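Uncharacterized protein (Bacteroides eggerthii, PDB 4FTD) is of unknown function; it carries a six-bladed beta-propeller and an immunoglobulin-like part and may act in carbohydrate metabolism. Local coordinates at residues A[146-151]-A[165-170]; A[423-428]-A[445-450]. All coordinates share one frame; numbering follows the deposited sequence. Where two conformers were deposited one is given.

Contact 1. Residues A[146-151]-A[165-170]; sequences EHVLVV and LKVSDL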
loop_
_atom_site.group_PDB
_atom_site.type_symbol
_atom_site.label_atom_id
_atom_site.label_comp_id
_atom_site.label_asym_id
_atom_site.label_seq_id
_atom_site.Cartn_x
_atom_site.Cartn_y
_atom_site.Cartn_z
ATOM N N GLU A 146 9.677 3.551 -11.323
ATOM C CA GLU A 146 10.421 3.668 -12.570
ATOM C C GLU A 146 11.142 2.349 -12.856
ATOM O O GLU A 146 11.140 1.896 -13.983
ATOM C CB GLU A 146 11.396 4.832 -12.481
ATOM C CG GLU A 146 12.147 5.075 -13.777
ATOM C CD GLU A 146 13.175 6.204 -13.706
ATOM O OE1 GLU A 146 13.591 6.610 -12.587
ATOM O OE2 GLU A 146 13.577 6.678 -14.794
ATOM N N HIS A 147 11.776 1.755 -11.833
ATOM C CA HIS A 147 12.423 0.463 -11.983
ATOM C C HIS A 147 12.049 -0.515 -10.877
ATOM O O HIS A 147 11.651 -0.121 -9.806
ATOM C CB HIS A 147 13.950 0.593 -11.896
ATOM C CG HIS A 147 14.552 1.457 -12.955
ATOM N ND1 HIS A 147 14.896 2.771 -12.728
ATOM C CD2 HIS A 147 14.874 1.194 -14.239
ATOM C CE1 HIS A 147 15.427 3.270 -13.829
ATOM N NE2 HIS A 147 15.419 2.335 -14.760
ATOM N N VAL A 148 12.312 -1.774 -11.158
ATOM C CA VAL A 148 12.427 -2.848 -10.164
ATOM C C VAL A 148 13.936 -3.210 -10.102
ATOM O O VAL A 148 14.565 -3.419 -11.120
ATOM C CB VAL A 148 11.607 -4.069 -10.537
ATOM C CG1 VAL A 148 11.939 -5.296 -9.644
ATOM C CG2 VAL A 148 10.125 -3.694 -10.477
ATOM N N LEU A 149 14.497 -3.218 -8.906
ATOM C CA LEU A 149 15.860 -3.674 -8.627
ATOM C C LEU A 149 15.764 -5.133 -8.189
ATOM O O LEU A 149 14.951 -5.450 -7.321
ATOM C CB LEU A 149 16.484 -2.830 -7.510
ATOM C CG LEU A 149 17.754 -3.354 -6.791
ATOM C CD1 LEU A 149 18.920 -3.381 -7.795
ATOM C CD2 LEU A 149 18.061 -2.536 -5.519
ATOM N N VAL A 150 16.560 -6.012 -8.818
ATOM C CA VAL A 150 16.637 -7.417 -8.486
ATOM C C VAL A 150 18.060 -7.680 -8.011
ATOM O O VAL A 150 19.004 -7.422 -8.754
ATOM C CB VAL A 150 16.314 -8.310 -9.677
ATOM C CG1 VAL A 150 16.415 -9.754 -9.212
ATOM C CG2 VAL A 150 14.928 -7.941 -10.214
ATOM N N VAL A 151 18.225 -8.089 -6.733
ATOM C CA VAL A 151 19.573 -8.217 -6.154
ATOM C C VAL A 151 19.961 -9.682 -6.346
ATOM O O VAL A 151 19.992 -10.475 -5.423
ATOM C CB VAL A 151 19.665 -7.763 -4.679
ATOM C CG1 VAL A 151 21.125 -7.819 -4.208
ATOM C CG2 VAL A 151 19.053 -6.382 -4.527
ATOM N N LEU A 165 15.109 -3.424 -13.910
ATOM C CA LEU A 165 14.144 -3.710 -14.943
ATOM C C LEU A 165 13.284 -2.445 -15.013
ATOM O O LEU A 165 12.755 -1.987 -14.019
ATOM C CB LEU A 165 13.326 -4.909 -14.516
ATOM C CG LEU A 165 14.009 -6.270 -14.266
ATOM C CD1 LEU A 165 13.060 -7.235 -13.576
ATOM C CD2 LEU A 165 14.473 -6.880 -15.596
ATOM N N LYS A 166 13.184 -1.856 -16.174
ATOM C CA LYS A 166 12.376 -0.662 -16.341
ATOM C C LYS A 166 10.893 -1.089 -16.234
ATOM O O LYS A 166 10.441 -2.044 -16.888
ATOM C CB LYS A 166 12.696 -0.042 -17.707
ATOM C CG LYS A 166 12.858 1.466 -17.704
ATOM C CD LYS A 166 12.876 2.086 -19.101
ATOM C CE LYS A 166 13.842 1.443 -20.090
ATOM N NZ LYS A 166 15.262 1.450 -19.641
ATOM N N VAL A 167 10.151 -0.433 -15.360
ATOM C CA VAL A 167 8.723 -0.734 -15.174
ATOM C C VAL A 167 7.911 -0.594 -16.483
ATOM O O VAL A 167 7.070 -1.451 -16.770
ATOM C CB VAL A 167 8.116 0.094 -14.037
ATOM C CG1 VAL A 167 6.598 -0.097 -14.007
ATOM C CG2 VAL A 167 8.766 -0.343 -12.717
ATOM N N SER A 168 8.204 0.403 -17.301
ATOM C CA SER A 168 7.496 0.535 -18.606
ATOM C C SER A 168 7.710 -0.716 -19.488
ATOM O O SER A 168 6.784 -1.146 -20.177
ATOM C CB SER A 168 7.899 1.801 -19.347
ATOM O OG SER A 168 9.285 1.823 -19.514
ATOM N N ASP A 169 8.903 -1.317 -19.441
ATOM C CA ASP A 169 9.149 -2.595 -20.137
ATOM C C ASP A 169 8.365 -3.750 -19.537
ATOM O O ASP A 169 7.724 -4.499 -20.261
ATOM C CB ASP A 169 10.625 -2.955 -20.133
ATOM C CG ASP A 169 11.454 -2.070 -21.048
ATOM O OD1 ASP A 169 10.893 -1.423 -21.940
ATOM O OD2 ASP A 169 12.693 -2.046 -20.878
ATOM N N LEU A 170 8.424 -3.906 -18.222
ATOM C CA LEU A 170 7.657 -4.955 -17.543
ATOM C C LEU A 170 6.131 -4.880 -17.771
ATOM O O LEU A 170 5.472 -5.909 -17.839
ATOM C CB LEU A 170 7.899 -4.920 -16.051
ATOM C CG LEU A 170 9.304 -5.228 -15.544
ATOM C CD1 LEU A 170 9.392 -4.910 -14.055
ATOM C CD2 LEU A 170 9.753 -6.655 -15.808
HETATM O O HOH W 1 9.695 2.668 -16.220
HETATM O O HOH W 2 16.219 2.925 -17.193
#
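H147 and V148 of strand 147-152 pair with K166 and L165 of strand 163-166, the two inner strands of a four-stranded antiparallel blade of the propeller. Three backbone hydrogen bonds close the pairing. V148 and L165 form the hydrogen-bonded pair: V148 N reaches L165 O at 2.9 Å, and L165 N reaches V148 O at 2.8 Å. V167 N adds a third bond to E146 O at 2.9 Å. E146 O also accepts a bond from a water, to which S168 N donates. V167 N lies where the strand turns into the short helix 167-171, with K166 as its N-cap residue.

The apolar contacts lie on the face of V148 and L165. V148 CG2 meets L170 CD1 at 3.8 Å, the two side chains crossing at about a right angle. V150 CG2 stands beside its own backbone N, anti to the carbonyl carbon, and this branch meets L165 CD1 at 3.9 Å. F440 of strand 439-446 packs against V148, L165 and L170.

H147 and K166 lie on the other face, side by side, with H147 NE2 4.0 Å from K166 CG. An alanine in place of H147 would probably leave the K166 chain without its flat neighbour and the water at K166 NZ without its bond to the ring. That water lies in the plane of the H147 ring, 2.6 Å from NE2, and accepts a hydrogen bond from K166 NZ at 3.0 Å.

Contact 2. Residues A[423-428]-A[445-450]; sequences NGKDAK and FPIKQE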
loop_
_atom_site.group_PDB
_atom_site.type_symbol
_atom_site.label_atom_id
_atom_site.label_comp_id
_atom_site.label_asym_id
_atom_site.label_seq_id
_atom_site.Cartn_x
_atom_site.Cartn_y
_atom_site.Cartn_z
ATOM N N ASN A 423 -2.832 18.424 -11.315
ATOM C CA ASN A 423 -3.102 19.347 -10.205
ATOM C C ASN A 423 -2.425 19.005 -8.872
ATOM O O ASN A 423 -2.745 19.615 -7.856
ATOM C CB ASN A 423 -4.611 19.434 -9.977
ATOM C CG ASN A 423 -5.361 19.881 -11.219
ATOM O OD1 ASN A 423 -6.366 19.291 -11.589
ATOM N ND2 ASN A 423 -4.862 20.910 -11.876
ATOM N N GLY A 424 -1.508 18.038 -8.860
ATOM C CA GLY A 424 -0.819 17.613 -7.626
ATOM C C GLY A 424 -1.634 16.742 -6.668
ATOM O O GLY A 424 -1.187 16.460 -5.562
ATOM N N LYS A 425 -2.826 16.322 -7.091
ATOM C CA LYS A 425 -3.697 15.462 -6.297
ATOM C C LYS A 425 -3.362 13.981 -6.564
ATOM O O LYS A 425 -3.048 13.592 -7.704
ATOM C CB LYS A 425 -5.160 15.735 -6.644
ATOM C CG LYS A 425 -6.154 15.002 -5.757
ATOM C CD LYS A 425 -7.580 15.170 -6.261
ATOM C CE LYS A 425 -8.551 14.262 -5.518
ATOM N NZ LYS A 425 -9.723 13.975 -6.375
ATOM N N ASP A 426 -3.468 13.152 -5.527
ATOM C CA ASP A 426 -3.203 11.719 -5.680
ATOM C C ASP A 426 -4.175 11.137 -6.707
ATOM O O ASP A 426 -5.360 11.487 -6.693
ATOM C CB ASP A 426 -3.387 10.983 -4.365
ATOM C CG ASP A 426 -2.365 11.362 -3.320
ATOM O OD1 ASP A 426 -1.324 11.967 -3.651
ATOM O OD2 ASP A 426 -2.606 11.000 -2.157
ATOM N N ALA A 427 -3.654 10.278 -7.594
ATOM C CA ALA A 427 -4.439 9.674 -8.686
ATOM C C ALA A 427 -4.336 8.148 -8.736
ATOM O O ALA A 427 -5.342 7.480 -8.937
ATOM C CB ALA A 427 -4.019 10.257 -10.022
ATOM N N LYS A 428 -3.134 7.600 -8.544
ATOM C CA LYS A 428 -2.912 6.161 -8.660
ATOM C C LYS A 428 -1.992 5.674 -7.534
ATOM O O LYS A 428 -0.947 6.265 -7.302
ATOM C CB LYS A 428 -2.308 5.870 -10.045
ATOM C CG LYS A 428 -2.512 4.461 -10.577
ATOM C CD LYS A 428 -2.142 4.359 -12.062
ATOM C CE LYS A 428 -0.640 4.259 -12.301
ATOM N NZ LYS A 428 -0.328 4.038 -13.745
ATOM N N PHE A 445 -3.902 0.784 -8.365
ATOM C CA PHE A 445 -5.297 1.081 -8.052
ATOM C C PHE A 445 -5.618 2.549 -8.281
ATOM O O PHE A 445 -4.820 3.416 -7.938
ATOM C CB PHE A 445 -5.587 0.795 -6.585
ATOM C CG PHE A 445 -5.228 -0.600 -6.148
ATOM C CD1 PHE A 445 -3.948 -0.879 -5.653
ATOM C CD2 PHE A 445 -6.145 -1.621 -6.207
ATOM C CE1 PHE A 445 -3.615 -2.146 -5.242
ATOM C CE2 PHE A 445 -5.814 -2.887 -5.781
ATOM C CZ PHE A 445 -4.545 -3.150 -5.301
ATOM N N PRO A 446 -6.800 2.839 -8.818
ATOM C CA PRO A 446 -7.220 4.234 -8.957
ATOM C C PRO A 446 -7.800 4.795 -7.644
ATOM O O PRO A 446 -8.062 4.035 -6.720
ATOM C CB PRO A 446 -8.327 4.145 -10.014
ATOM C CG PRO A 446 -8.936 2.796 -9.789
ATOM C CD PRO A 446 -7.797 1.900 -9.371
ATOM N N ILE A 447 -7.973 6.111 -7.554
ATOM C CA ILE A 447 -8.753 6.690 -6.456
ATOM C C ILE A 447 -10.217 6.207 -6.623
ATOM O O ILE A 447 -10.671 5.947 -7.732
ATOM C CB ILE A 447 -8.673 8.252 -6.351
ATOM C CG1 ILE A 447 -9.230 8.974 -7.597
ATOM C CG2 ILE A 447 -7.237 8.707 -6.040
ATOM C CD1 ILE A 447 -9.670 10.419 -7.350
ATOM N N LYS A 448 -10.926 6.044 -5.516
ATOM C CA LYS A 448 -12.359 5.794 -5.555
ATOM C C LYS A 448 -13.068 6.982 -6.220
ATOM O O LYS A 448 -12.625 8.126 -6.112
ATOM C CB LYS A 448 -12.935 5.609 -4.152
ATOM C CG LYS A 448 -12.585 4.315 -3.438
ATOM C CD LYS A 448 -13.491 4.110 -2.219
ATOM C CE LYS A 448 -13.012 2.959 -1.351
ATOM N NZ LYS A 448 -11.674 3.200 -0.729
ATOM N N GLN A 449 -14.158 6.678 -6.906
ATOM C CA GLN A 449 -15.009 7.641 -7.588
ATOM C C GLN A 449 -16.407 7.508 -7.000
ATOM O O GLN A 449 -16.811 6.393 -6.676
ATOM C CB GLN A 449 -15.071 7.288 -9.073
ATOM C CG GLN A 449 -13.776 7.517 -9.818
ATOM C CD GLN A 449 -13.421 8.986 -9.882
ATOM O OE1 GLN A 449 -14.297 9.832 -9.957
ATOM N NE2 GLN A 449 -12.137 9.293 -9.851
ATOM N N GLU A 450 -17.145 8.621 -6.888
ATOM C CA GLU A 450 -18.488 8.604 -6.309
ATOM C C GLU A 450 -19.384 7.623 -7.040
ATOM O O GLU A 450 -19.426 7.641 -8.266
ATOM C CB GLU A 450 -19.138 9.990 -6.298
ATOM C CG GLU A 450 -18.514 10.923 -5.273
ATOM C CD GLU A 450 -19.352 12.147 -4.944
ATOM O OE1 GLU A 450 -20.520 12.243 -5.336
ATOM O OE2 GLU A 450 -18.844 13.034 -4.244
#
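I447 lies against the backbone of D426 and A427, at the open end of the antiparallel hairpin of strands 426-435 and 439-446. The close part is small. I447 CG2 sits 3.4 Å from D426 O and 3.7 Å from A427 O. I447 N also donates to A427 O, a long bond of 3.3 Å with an N-H...O angle of 139°. Next to it, K428 and P446 form a non-hydrogen-bonded pair, and K428 CA makes a CA-H...O contact of 3.4 Å with F445 O.

The solvent side is looser. The exposed K425 crosses I447 at about a right angle, its NZ 3.7 Å from I447 CD1. K428 CG lies 3.7 Å from F445 O; in the conformer given, NZ turns off to a salt bridge with E444.

A427 and K428 both bond through their backbones to E419 of strand 412-420, a classic beta bulge. On the far side of strand 439-446 runs strand 120-125; this sharing of one blade by early and late strands is consistent with the closure common in beta-propellers. D426 makes a salt bridge with K420 and a hydrogen bond with N348 N. F347 of strand 342-347, in a separate sheet, touches D426 and I447.

Both contacts join neighbouring antiparallel strands of a hairpin, but in different four-stranded sheets. Contact 1 is mostly buried; contact 2 lies at the surface. Their centres are 24 Å apart and they do not touch. Strand 439-446 links them: its F440 packs on contact 1, while its end forms part of contact 2. The chemistry follows the place. Contact 1 has three backbone bonds and an apolar face of valines and leucines; one water joins its H147 and K166 side chains, another its backbones. Contact 2 has one long backbone bond and a single isoleucine, and D426 and K428 find their charged partners outside the two segments.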